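Local coordinates for alpha-glucosidase (Bacteroides thetaiotaomicron, PDB 5XFM), which hydrolyses beta-L-arabinopyranosides and alpha-galactosides as a bifunctional, calcium-containing enzyme of glycoside hydrolase family 97, at residues A[271-276]-A[557-562]; A[518-523]-A[568-573]; A[549-554]-A[572-577]. The protein carries 1 engineered substitution. One frame throughout, in Å; residues are numbered along the deposited sequence.

How the contacts relate
From the N terminus, the chain leaves the antiparallel sheets of the first domain through helix 270-274, and contact 1 closes the longest loop here, bringing 271-276 to strand 556-563 with the whole barrel sheet in between. Contact 2 starts within that loop, at the end of helix 512-521, and finishes beyond it on strand 567-574, so the two cross. Contact 3 starts later still, in the loop after helix 541-549, and crosses contact 1 in the same way. Contacts 2 and 3 end on one strand and share Arg572 and Arg573. Together they tie the C-terminal sheet to the N-terminal domain (contact 1) and to the barrel side (contacts 2 and 3).

Contact 1 (A[271-276]-A[557-562]); sequences PIVETT and TRFVDG
Glu274 and Val273, on the segment of helix 270-274, meet Phe559 on strand 556-563. The polar part is one hydrogen bond: Phe559 N donates to Glu274 OE2 at 2.9 Å, nearly straight at 164°, and uses the anti lone pair of that oxygen. Glu274 gets there with CG beside its own backbone N (chi1 -70°) and an extended chain beyond. Its CG passes 3.7 Å from Thr557 O, and OE2 also lies 3.4 Å from Arg558 CA, so the carboxylate rests against the strand backbone. Glu274 OE2 and Arg558 NE stay 6.0 Å apart and form no ion pair; Arg558 NH1 makes its salt bridge with Glu556, while Glu274 OE1 has a long, weak ion pair with Lys270 NZ.

The apolar part is the meeting of Val273 with Phe559, whose side chains cross at about a right angle. Val273 CG2 comes obliquely to the ring, 3.8 Å from Phe559 CD1, and Val273 CG1 lies 3.9 Å from Phe559 CB. Turned anti to the backbone N (chi1 176°), Phe559 CG is placed 4.2 Å from Val273 CG2. Asp561 N sits 3.9 Å above the centre of one ring face.

Lys88 bridges the same interface: its NZ bonds to Val273 O and Thr275 O, its carbonyl O to Thr557 OG1. On its other edge the strand pairs with 567-574, Arg558 with Ala571 and Val560 with Val569, and Val560 and Asp561 together face Val569 in a classic beta bulge. The arrangement is a glutamate carboxylate binding an outward N-H of the outermost strand of an antiparallel sheet, at the junction of the N-terminal and C-terminal domains of this family 97 enzyme.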
# COMPACT_ATOMS: atom_id res chain seq x y z
N PRO A 271 9.17 -1.65 -14.03
CA PRO A 271 9.17 -2.71 -13.01
C PRO A 271 8.76 -2.22 -11.62
O PRO A 271 8.23 -3.00 -10.83
CB PRO A 271 10.63 -3.18 -13.01
CG PRO A 271 11.40 -1.98 -13.49
CD PRO A 271 10.53 -1.38 -14.54
N ILE A 272 9.00 -0.95 -11.34
CA ILE A 272 8.55 -0.33 -10.09
C ILE A 272 7.03 -0.37 -9.97
O ILE A 272 6.49 -0.79 -8.95
CB ILE A 272 9.01 1.13 -10.01
CG1 ILE A 272 10.53 1.22 -10.15
CG2 ILE A 272 8.57 1.76 -8.71
CD1 ILE A 272 11.27 0.67 -8.96
N VAL A 273 6.36 0.04 -11.03
CA VAL A 273 4.91 0.10 -11.02
C VAL A 273 4.27 -1.28 -11.10
O VAL A 273 3.25 -1.53 -10.45
CB VAL A 273 4.41 0.99 -12.19
CG1 VAL A 273 2.91 0.85 -12.39
CG2 VAL A 273 4.81 2.44 -11.95
N GLU A 274 4.91 -2.20 -11.83
CA GLU A 274 4.31 -3.50 -12.11
C GLU A 274 4.78 -4.63 -11.20
O GLU A 274 4.40 -5.79 -11.41
CB GLU A 274 4.59 -3.90 -13.56
CG GLU A 274 3.84 -3.07 -14.59
CD GLU A 274 4.17 -3.47 -16.02
OE1 GLU A 274 4.76 -4.55 -16.22
OE2 GLU A 274 3.81 -2.70 -16.94
N THR A 275 5.60 -4.31 -10.20
CA THR A 275 6.16 -5.32 -9.31
C THR A 275 5.10 -6.09 -8.52
O THR A 275 4.07 -5.53 -8.11
CB THR A 275 7.15 -4.70 -8.30
OG1 THR A 275 7.78 -5.74 -7.54
CG2 THR A 275 6.45 -3.74 -7.34
N THR A 276 5.34 -7.38 -8.33
CA THR A 276 4.48 -8.22 -7.51
C THR A 276 5.23 -8.86 -6.35
O THR A 276 4.71 -9.75 -5.68
CB THR A 276 3.79 -9.32 -8.34
OG1 THR A 276 4.78 -10.08 -9.05
CG2 THR A 276 2.82 -8.71 -9.34
N THR A 557 -2.18 -4.92 -15.08
CA THR A 557 -1.82 -3.51 -15.01
C THR A 557 -0.57 -3.26 -15.84
O THR A 557 0.44 -3.95 -15.67
CB THR A 557 -1.59 -3.04 -13.56
OG1 THR A 557 -2.82 -3.12 -12.83
CG2 THR A 557 -1.07 -1.61 -13.53
N ARG A 558 -0.62 -2.28 -16.72
CA ARG A 558 0.54 -1.96 -17.55
C ARG A 558 0.91 -0.49 -17.41
O ARG A 558 0.07 0.40 -17.57
CB ARG A 558 0.28 -2.34 -19.01
CG ARG A 558 0.04 -3.84 -19.20
CD ARG A 558 0.87 -4.46 -20.32
NE ARG A 558 0.36 -4.17 -21.66
CZ ARG A 558 -0.43 -4.99 -22.36
NH1 ARG A 558 -0.82 -6.15 -21.84
NH2 ARG A 558 -0.84 -4.64 -23.57
N PHE A 559 2.18 -0.25 -17.07
CA PHE A 559 2.71 1.11 -17.01
C PHE A 559 2.98 1.61 -18.42
O PHE A 559 3.67 0.97 -19.20
CB PHE A 559 3.99 1.15 -16.16
CG PHE A 559 4.66 2.50 -16.13
CD1 PHE A 559 4.06 3.57 -15.48
CD2 PHE A 559 5.90 2.68 -16.72
CE1 PHE A 559 4.69 4.81 -15.43
CE2 PHE A 559 6.53 3.92 -16.68
CZ PHE A 559 5.92 4.99 -16.04
N VAL A 560 2.40 2.76 -18.74
CA VAL A 560 2.51 3.34 -20.07
C VAL A 560 3.55 4.45 -20.10
O VAL A 560 4.45 4.45 -20.93
CB VAL A 560 1.16 3.89 -20.55
CG1 VAL A 560 1.26 4.38 -21.98
CG2 VAL A 560 0.08 2.82 -20.42
N ASP A 561 3.41 5.42 -19.19
CA ASP A 561 4.37 6.51 -19.12
C ASP A 561 4.24 7.24 -17.80
O ASP A 561 3.29 7.02 -17.06
CB ASP A 561 4.17 7.49 -20.28
CG ASP A 561 5.35 8.43 -20.47
OD1 ASP A 561 6.48 8.04 -20.11
OD2 ASP A 561 5.15 9.56 -20.96
N GLY A 562 5.20 8.11 -17.48
CA GLY A 562 5.10 8.91 -16.28
C GLY A 562 6.41 9.24 -15.58
O GLY A 562 7.48 8.74 -15.92

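Contact 2 (A[518-523]-A[568-573]); sequences TTVLLQ and VVLARR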
# COMPACT_ATOMS: atom_id res chain seq x y z
N THR A 518 -8.59 9.10 -11.50
CA THR A 518 -8.09 8.67 -10.20
C THR A 518 -8.75 7.37 -9.71
O THR A 518 -8.16 6.63 -8.91
CB THR A 518 -8.30 9.83 -9.18
OG1 THR A 518 -7.17 10.70 -9.21
CG2 THR A 518 -8.49 9.32 -7.76
N THR A 519 -9.93 7.04 -10.22
CA THR A 519 -10.56 5.77 -9.87
C THR A 519 -9.83 4.58 -10.51
O THR A 519 -9.93 3.44 -10.05
CB THR A 519 -12.06 5.73 -10.26
OG1 THR A 519 -12.20 5.74 -11.69
CG2 THR A 519 -12.80 6.93 -9.66
N VAL A 520 -9.09 4.86 -11.57
CA VAL A 520 -8.31 3.84 -12.23
C VAL A 520 -6.87 3.85 -11.72
O VAL A 520 -6.24 2.80 -11.57
CB VAL A 520 -8.34 4.03 -13.76
CG1 VAL A 520 -7.48 2.99 -14.44
CG2 VAL A 520 -9.77 3.93 -14.26
N LEU A 521 -6.34 5.05 -11.46
CA LEU A 521 -4.98 5.19 -10.97
C LEU A 521 -4.77 4.55 -9.60
O LEU A 521 -3.77 3.87 -9.38
CB LEU A 521 -4.58 6.66 -10.92
CG LEU A 521 -4.47 7.34 -12.28
CD1 LEU A 521 -4.16 8.82 -12.13
CD2 LEU A 521 -3.43 6.65 -13.15
N LEU A 522 -5.70 4.78 -8.68
CA LEU A 522 -5.54 4.32 -7.29
C LEU A 522 -6.36 3.06 -7.01
O LEU A 522 -7.59 3.09 -7.04
CB LEU A 522 -5.93 5.45 -6.32
CG LEU A 522 -5.35 6.84 -6.60
CD1 LEU A 522 -5.69 7.84 -5.50
CD2 LEU A 522 -3.84 6.78 -6.81
N GLN A 523 -5.67 1.96 -6.68
CA GLN A 523 -6.29 0.64 -6.56
C GLN A 523 -6.63 0.24 -5.11
O GLN A 523 -5.81 0.38 -4.20
CB GLN A 523 -5.38 -0.42 -7.20
CG GLN A 523 -5.82 -1.86 -7.02
CD GLN A 523 -5.25 -2.47 -5.75
OE1 GLN A 523 -4.09 -2.22 -5.40
NE2 GLN A 523 -6.05 -3.27 -5.06
N VAL A 568 1.38 10.84 -14.54
CA VAL A 568 1.30 9.38 -14.56
C VAL A 568 0.27 8.88 -15.57
O VAL A 568 -0.83 9.43 -15.70
CB VAL A 568 0.97 8.80 -13.14
CG1 VAL A 568 -0.36 9.29 -12.64
CG2 VAL A 568 1.02 7.28 -13.16
N VAL A 569 0.68 7.85 -16.31
CA VAL A 569 -0.13 7.22 -17.35
C VAL A 569 -0.07 5.70 -17.23
O VAL A 569 0.99 5.10 -17.47
CB VAL A 569 0.35 7.60 -18.77
CG1 VAL A 569 -0.65 7.15 -19.81
CG2 VAL A 569 0.62 9.10 -18.88
N LEU A 570 -1.18 5.08 -16.84
CA LEU A 570 -1.22 3.62 -16.74
C LEU A 570 -2.52 3.02 -17.27
O LEU A 570 -3.57 3.66 -17.25
CB LEU A 570 -0.96 3.15 -15.31
CG LEU A 570 -1.83 3.51 -14.11
CD1 LEU A 570 -3.05 2.60 -13.97
CD2 LEU A 570 -0.96 3.44 -12.87
N ALA A 571 -2.42 1.79 -17.76
CA ALA A 571 -3.58 1.05 -18.23
C ALA A 571 -3.83 -0.19 -17.37
O ALA A 571 -2.91 -0.93 -17.03
CB ALA A 571 -3.39 0.65 -19.68
N ARG A 572 -5.10 -0.39 -17.03
CA ARG A 572 -5.55 -1.53 -16.25
C ARG A 572 -6.66 -2.27 -16.98
O ARG A 572 -7.55 -1.65 -17.57
CB ARG A 572 -6.04 -1.09 -14.86
CG ARG A 572 -4.93 -0.73 -13.89
CD ARG A 572 -5.47 -0.30 -12.53
NE ARG A 572 -4.54 -0.67 -11.47
CZ ARG A 572 -3.84 0.18 -10.73
NH1 ARG A 572 -3.94 1.49 -10.94
NH2 ARG A 572 -3.03 -0.27 -9.79
N ARG A 573 -6.60 -3.60 -16.95
CA ARG A 573 -7.57 -4.43 -17.64
C ARG A 573 -8.51 -5.14 -16.67
O ARG A 573 -8.08 -5.61 -15.62
CB ARG A 573 -6.85 -5.48 -18.51
CG ARG A 573 -7.78 -6.47 -19.21
CD ARG A 573 -7.03 -7.38 -20.17
NE ARG A 573 -6.07 -8.25 -19.49
CZ ARG A 573 -6.39 -9.42 -18.94
NH1 ARG A 573 -7.63 -9.88 -19.00
NH2 ARG A 573 -5.45 -10.15 -18.35
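The guanidinium of Arg572 has Gln523 CB over one face, offset toward the rim and 3.5 Å from NH2, and the carbonyls of Val520 and Leu521 near its edge, both tilted somewhat out of its plane. Arg572 NH1 serves both: it bonds to Val520 O at 2.7 Å, lying in that carbonyl's plane, and to Leu521 O at 2.9 Å, standing above the plane of the Leu521 carbonyl. Both bonds are bent, at 131° and 137°. Arg572 keeps CD extended (chi2 -180°) and bends only at the next torsion. Leu522 is the first residue to leave the helix, so the positive group meets the carbonyl end of helix 512-521, which would probably favour the charge in this buried place. An alanine in place of Arg572 would probably leave the Val520 and Leu521 carbonyls without this charged donor and open a gap beside Gln523 CB.

Beside this grip Leu521 CD2 lies 3.7 Å from Leu570 CG, and Leu521 CD1 meets Val568 CG1 tip to tip at 3.9 Å. This is helix-on-sheet packing, with an arginine of the C-terminal antiparallel sheet held at the C-terminal end of a helix from the barrel region.

Contact 3 (A[549-554]-A[572-577]); sequences RVPTTW and RRQGDT
A beta hairpin, whose type II' turn runs from Gln574 to Thr577, meets the loop between helix 541-549 and strand 556-563 here, with Trp554 against Arg572 and Gln574 against Pro551 and Thr553. The aliphatic part of Arg572 lies across one face of the indole: its CD is 3.6 Å from the centroid of the Trp554 five-membered ring, a CH-pi contact, and its CB is 3.5 Å from Trp554 CE3. Farther out, Arg572 CZ is 5.0 Å from that same five-ring centroid of Trp554 and 25° off the normal, a cation-pi pair with ring and guanidinium planes 35° apart; Arg572 NH1 is bound by the carbonyls of Val520 and Leu521. The opposite indole face has Thr552 C above it, toward the rim. Arg573 O lies in plane at the indole edge, 3.7 Å from Trp554 CE3.

Gln574 stretches over the loop, its CG anti to the backbone N (chi1 176°) and its chain extended beyond. Its OE1 reaches Pro551 CB at 3.5 Å, and its NE2 makes a weak hydrogen bond to Thr553 OG1 at 3.4 Å. Just before the turn, Arg573 NH1 binds Gly575 O at 2.7 Å, while its NE makes a salt bridge with Glu556. The whole is a tryptophan-arginine cation-pi and CH-pi contact where the barrel's last helix hands over to the C-terminal antiparallel sheet.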
# COMPACT_ATOMS: atom_id res chain seq x y z
N ARG A 549 -20.22 2.66 -13.68
CA ARG A 549 -19.62 1.48 -14.30
C ARG A 549 -18.20 1.19 -13.83
O ARG A 549 -17.57 0.24 -14.31
CB ARG A 549 -19.60 1.62 -15.83
CG ARG A 549 -20.94 1.94 -16.45
CD ARG A 549 -20.90 1.80 -17.97
NE ARG A 549 -21.50 2.95 -18.64
CZ ARG A 549 -20.88 3.72 -19.53
NH1 ARG A 549 -19.63 3.46 -19.88
NH2 ARG A 549 -21.51 4.75 -20.07
N VAL A 550 -17.69 1.98 -12.90
CA VAL A 550 -16.30 1.83 -12.46
C VAL A 550 -16.00 0.47 -11.81
O VAL A 550 -16.75 -0.02 -10.97
CB VAL A 550 -15.91 2.99 -11.48
CG1 VAL A 550 -16.64 2.87 -10.15
CG2 VAL A 550 -14.40 3.04 -11.27
N PRO A 551 -14.91 -0.17 -12.25
CA PRO A 551 -14.44 -1.40 -11.61
C PRO A 551 -13.52 -1.10 -10.43
O PRO A 551 -13.02 0.02 -10.33
CB PRO A 551 -13.69 -2.13 -12.73
CG PRO A 551 -13.42 -1.09 -13.79
CD PRO A 551 -14.08 0.20 -13.41
N THR A 552 -13.34 -2.06 -9.53
CA THR A 552 -12.42 -1.87 -8.41
C THR A 552 -11.39 -3.01 -8.36
O THR A 552 -10.49 -3.00 -7.53
CB THR A 552 -13.16 -1.79 -7.04
OG1 THR A 552 -13.70 -3.06 -6.68
CG2 THR A 552 -14.27 -0.75 -7.09
N THR A 553 -11.54 -3.99 -9.25
CA THR A 553 -10.64 -5.15 -9.29
C THR A 553 -10.05 -5.30 -10.69
O THR A 553 -10.67 -4.89 -11.68
CB THR A 553 -11.35 -6.45 -8.90
OG1 THR A 553 -12.44 -6.68 -9.80
CG2 THR A 553 -11.89 -6.35 -7.48
N TRP A 554 -8.88 -5.91 -10.79
CA TRP A 554 -8.17 -5.92 -12.07
C TRP A 554 -7.53 -7.26 -12.41
O TRP A 554 -7.16 -8.03 -11.53
CB TRP A 554 -7.10 -4.83 -12.06
CG TRP A 554 -7.62 -3.51 -11.59
CD1 TRP A 554 -7.43 -2.95 -10.36
CD2 TRP A 554 -8.43 -2.59 -12.33
NE1 TRP A 554 -8.07 -1.73 -10.29
CE2 TRP A 554 -8.69 -1.48 -11.48
CE3 TRP A 554 -8.96 -2.58 -13.62
CZ2 TRP A 554 -9.45 -0.39 -11.89
CZ3 TRP A 554 -9.72 -1.49 -14.02
CH2 TRP A 554 -9.95 -0.41 -13.16
N ARG A 572 -5.10 -0.39 -17.03
CA ARG A 572 -5.55 -1.53 -16.25
C ARG A 572 -6.66 -2.27 -16.98
O ARG A 572 -7.55 -1.65 -17.57
CB ARG A 572 -6.04 -1.09 -14.86
CG ARG A 572 -4.93 -0.73 -13.89
CD ARG A 572 -5.47 -0.30 -12.53
NE ARG A 572 -4.54 -0.67 -11.47
CZ ARG A 572 -3.84 0.18 -10.73
NH1 ARG A 572 -3.94 1.49 -10.94
NH2 ARG A 572 -3.03 -0.27 -9.79
N ARG A 573 -6.60 -3.60 -16.95
CA ARG A 573 -7.57 -4.43 -17.64
C ARG A 573 -8.51 -5.14 -16.67
O ARG A 573 -8.08 -5.61 -15.62
CB ARG A 573 -6.85 -5.48 -18.51
CG ARG A 573 -7.78 -6.47 -19.21
CD ARG A 573 -7.03 -7.38 -20.17
NE ARG A 573 -6.07 -8.25 -19.49
CZ ARG A 573 -6.39 -9.42 -18.94
NH1 ARG A 573 -7.63 -9.88 -19.00
NH2 ARG A 573 -5.45 -10.15 -18.35
N GLN A 574 -9.80 -5.15 -17.00
CA GLN A 574 -10.74 -6.03 -16.32
C GLN A 574 -11.49 -6.85 -17.36
O GLN A 574 -12.20 -6.29 -18.21
CB GLN A 574 -11.76 -5.28 -15.47
CG GLN A 574 -12.78 -6.26 -14.88
CD GLN A 574 -13.85 -5.59 -14.07
OE1 GLN A 574 -14.73 -4.93 -14.63
NE2 GLN A 574 -13.78 -5.71 -12.75
N GLY A 575 -11.33 -8.17 -17.29
CA GLY A 575 -11.88 -9.04 -18.30
C GLY A 575 -11.23 -8.71 -19.63
O GLY A 575 -10.02 -8.81 -19.78
N ASP A 576 -12.05 -8.28 -20.58
CA ASP A 576 -11.54 -7.94 -21.90
C ASP A 576 -11.52 -6.42 -22.10
O ASP A 576 -11.13 -5.94 -23.16
CB ASP A 576 -12.41 -8.60 -22.96
CG ASP A 576 -11.98 -10.02 -23.28
OD1 ASP A 576 -10.77 -10.30 -23.20
OD2 ASP A 576 -12.86 -10.86 -23.57
N THR A 577 -11.90 -5.68 -21.06
CA THR A 577 -11.98 -4.22 -21.16
C THR A 577 -10.74 -3.50 -20.64
O THR A 577 -10.33 -3.70 -19.49
CB THR A 577 -13.20 -3.68 -20.38
OG1 THR A 577 -14.34 -4.50 -20.63
CG2 THR A 577 -13.49 -2.25 -20.80